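Local coordinates for protein Non-ribosomal peptide synthetase (Streptomyces halstedii, PDB 3WV4) that belongs to the AMP-binding enzyme family of the ANL superfamily and forms part of a non-ribosomal peptide synthetase, at residues G388-T393 / L423-Y428. Residues are numbered along the deposited sequence; the frame is centred on the assembly and turned at random.
Sequences GEITVT and LHTGDY
Antiparallel to strand 388-393 runs a chain that kinks at G426, so the ladder slips by two residues: a beta bulge lies between the E389–Y428 and T391–H424 pairs. On the regular side V392 and L423 form a hydrogen-bonded pair, L423 N to V392 O being 2.8 Å. At the kink I390 O takes two donors, T425 OG1 at 2.8 Å on a lone pair and T425 N nearly along the C=O axis. Threonine suits this corner because OG1, held between backbone N and carbonyl carbon (chi1 67°), also accepts from D427 N in an ST turn. G426, with positive phi, fits the bend.

The tight part centres on buried I390, backed by I374, L437 and F439: its CB lies 3.6 Å from T425 OG1, its CD1 3.7 Å from Y428 C. The solvent side is at G426 and the Y428 ring, one face of which meets E389 CA. E389 and H424, partly exposed, are nonetheless bonded: OE2 takes G426 N on its anti lone pair, while H424 ND1 donates almost straight (167°) to OE1 from above the carboxylate plane. T391 CG2 lies over the imidazole in a CH-pi contact. E389 thus spans a beta bulge at a strand corner, in an ANL-superfamily protein.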
ATOM      1  N   GLY A 388      -1.579  10.051  26.640  1.00 43.72           N
ATOM      2  CA  GLY A 388      -1.521   8.604  26.896  1.00 39.13           C
ATOM      3  C   GLY A 388      -1.111   7.848  25.664  1.00 38.22           C
ATOM      4  O   GLY A 388      -0.777   8.436  24.645  1.00 37.38           O
ATOM      5  N   GLU A 389      -1.131   6.530  25.761  1.00 40.85           N
ATOM      6  CA  GLU A 389      -0.804   5.713  24.631  1.00 40.39           C
ATOM      7  C   GLU A 389      -1.938   5.705  23.602  1.00 37.85           C
ATOM      8  O   GLU A 389      -3.086   5.344  23.889  1.00 35.53           O
ATOM      9  CB  GLU A 389      -0.490   4.290  25.015  1.00 40.38           C
ATOM     10  CG  GLU A 389       0.093   3.587  23.833  1.00 41.44           C
ATOM     11  CD  GLU A 389       0.455   2.153  24.112  1.00 45.06           C
ATOM     12  OE1 GLU A 389       0.005   1.648  25.183  1.00 43.96           O
ATOM     13  OE2 GLU A 389       1.127   1.546  23.218  1.00 41.61           O
ATOM     14  N   ILE A 390      -1.573   6.057  22.383  1.00 36.57           N
ATOM     15  CA  ILE A 390      -2.522   5.978  21.258  1.00 35.38           C
ATOM     16  C   ILE A 390      -2.812   4.517  20.999  1.00 35.25           C
ATOM     17  O   ILE A 390      -1.899   3.731  20.699  1.00 33.15           O
ATOM     18  CB  ILE A 390      -1.953   6.672  20.008  1.00 35.23           C
ATOM     19  CG1 ILE A 390      -1.859   8.182  20.274  1.00 33.33           C
ATOM     20  CG2 ILE A 390      -2.824   6.419  18.782  1.00 36.51           C
ATOM     21  CD1 ILE A 390      -0.850   8.840  19.374  1.00 35.61           C
ATOM     22  N   THR A 391      -4.083   4.160  21.109  1.00 32.31           N
ATOM     23  CA  THR A 391      -4.465   2.783  20.824  1.00 34.46           C
ATOM     24  C   THR A 391      -5.578   2.842  19.796  1.00 33.42           C
ATOM     25  O   THR A 391      -6.219   3.874  19.654  1.00 31.43           O
ATOM     26  CB  THR A 391      -4.880   1.936  22.043  1.00 36.07           C
ATOM     27  OG1 THR A 391      -6.219   2.266  22.455  1.00 39.99           O
ATOM     28  CG2 THR A 391      -3.900   2.135  23.184  1.00 35.65           C
ATOM     29  N   VAL A 392      -5.784   1.717  19.105  1.00 34.45           N
ATOM     30  CA  VAL A 392      -6.646   1.630  17.952  1.00 35.25           C
ATOM     31  C   VAL A 392      -7.429   0.330  17.934  1.00 35.47           C
ATOM     32  O   VAL A 392      -6.884  -0.750  18.186  1.00 39.04           O
ATOM     33  CB  VAL A 392      -5.788   1.652  16.693  1.00 36.50           C
ATOM     34  CG1 VAL A 392      -6.627   1.440  15.458  1.00 33.91           C
ATOM     35  CG2 VAL A 392      -5.015   2.964  16.624  1.00 37.35           C
ATOM     36  N   THR A 393      -8.678   0.425  17.556  1.00 33.55           N
ATOM     37  CA  THR A 393      -9.524  -0.736  17.413  1.00 35.68           C
ATOM     38  C   THR A 393     -10.313  -0.674  16.090  1.00 33.30           C
ATOM     39  O   THR A 393     -10.770   0.371  15.695  1.00 32.57           O
ATOM     40  CB  THR A 393     -10.451  -0.758  18.652  1.00 37.86           C
ATOM     41  OG1 THR A 393      -9.648  -1.072  19.797  1.00 41.24           O
ATOM     42  CG2 THR A 393     -11.512  -1.780  18.504  1.00 39.89           C
ATOM     43  N   LEU A 423      -4.913  -2.496  19.133  1.00 38.37           N
ATOM     44  CA  LEU A 423      -3.518  -2.236  18.782  1.00 38.93           C
ATOM     45  C   LEU A 423      -2.977  -1.153  19.661  1.00 38.92           C
ATOM     46  O   LEU A 423      -3.534  -0.063  19.723  1.00 38.26           O
ATOM     47  CB  LEU A 423      -3.377  -1.784  17.322  1.00 36.35           C
ATOM     48  CG  LEU A 423      -2.007  -1.282  16.917  1.00 36.02           C
ATOM     49  CD1 LEU A 423      -1.031  -2.448  16.888  1.00 35.74           C
ATOM     50  CD2 LEU A 423      -2.073  -0.519  15.585  1.00 35.31           C
ATOM     51  N   HIS A 424      -1.858  -1.442  20.310  1.00 42.33           N
ATOM     52  CA  HIS A 424      -1.134  -0.463  21.120  1.00 41.41           C
ATOM     53  C   HIS A 424       0.042   0.008  20.312  1.00 41.12           C
ATOM     54  O   HIS A 424       0.951  -0.772  20.016  1.00 41.27           O
ATOM     55  CB  HIS A 424      -0.658  -1.130  22.432  1.00 45.31           C
ATOM     56  CG  HIS A 424      -1.772  -1.473  23.366  1.00 45.10           C
ATOM     57  ND1 HIS A 424      -2.008  -0.780  24.537  1.00 46.51           N
ATOM     58  CD2 HIS A 424      -2.722  -2.432  23.298  1.00 47.42           C
ATOM     59  CE1 HIS A 424      -3.062  -1.295  25.142  1.00 47.90           C
ATOM     60  NE2 HIS A 424      -3.513  -2.297  24.411  1.00 48.67           N
ATOM     61  N   THR A 425       0.049   1.288  19.956  1.00 37.90           N
ATOM     62  CA  THR A 425       0.988   1.776  18.960  1.00 37.97           C
ATOM     63  C   THR A 425       2.380   2.112  19.488  1.00 39.63           C
ATOM     64  O   THR A 425       3.324   2.263  18.706  1.00 40.62           O
ATOM     65  CB  THR A 425       0.473   3.089  18.352  1.00 35.67           C
ATOM     66  OG1 THR A 425       0.490   4.105  19.361  1.00 35.79           O
ATOM     67  CG2 THR A 425      -0.959   2.915  17.761  1.00 35.81           C
ATOM     68  N   GLY A 426       2.491   2.355  20.793  1.00 38.83           N
ATOM     69  CA  GLY A 426       3.728   2.848  21.357  1.00 39.86           C
ATOM     70  C   GLY A 426       3.925   4.309  21.045  1.00 39.42           C
ATOM     71  O   GLY A 426       4.963   4.866  21.328  1.00 38.68           O
ATOM     72  N   ASP A 427       2.937   4.960  20.455  1.00 38.04           N
ATOM     73  CA  ASP A 427       3.025   6.401  20.290  1.00 37.55           C
ATOM     74  C   ASP A 427       2.171   7.027  21.388  1.00 36.65           C
ATOM     75  O   ASP A 427       1.212   6.420  21.870  1.00 37.53           O
ATOM     76  CB  ASP A 427       2.576   6.824  18.899  1.00 37.90           C
ATOM     77  CG  ASP A 427       3.576   6.429  17.795  1.00 40.83           C
ATOM     78  OD1 ASP A 427       4.792   6.352  18.062  1.00 38.33           O
ATOM     79  OD2 ASP A 427       3.114   6.203  16.651  1.00 40.40           O
ATOM     80  N   TYR A 428       2.494   8.257  21.757  1.00 36.57           N
ATOM     81  CA  TYR A 428       1.732   8.944  22.784  1.00 38.38           C
ATOM     82  C   TYR A 428       1.099  10.208  22.221  1.00 35.97           C
ATOM     83  O   TYR A 428       1.685  10.912  21.422  1.00 36.56           O
ATOM     84  CB  TYR A 428       2.640   9.272  23.994  1.00 39.03           C
ATOM     85  CG  TYR A 428       2.948   8.070  24.741  1.00 41.93           C
ATOM     86  CD1 TYR A 428       2.294   7.779  25.934  1.00 44.66           C
ATOM     87  CD2 TYR A 428       3.912   7.189  24.279  1.00 43.40           C
ATOM     88  CE1 TYR A 428       2.597   6.626  26.620  1.00 44.38           C
ATOM     89  CE2 TYR A 428       4.208   6.045  24.963  1.00 44.75           C
ATOM     90  CZ  TYR A 428       3.553   5.778  26.126  1.00 44.46           C
ATOM     91  OH  TYR A 428       3.882   4.631  26.802  1.00 49.91           O
TER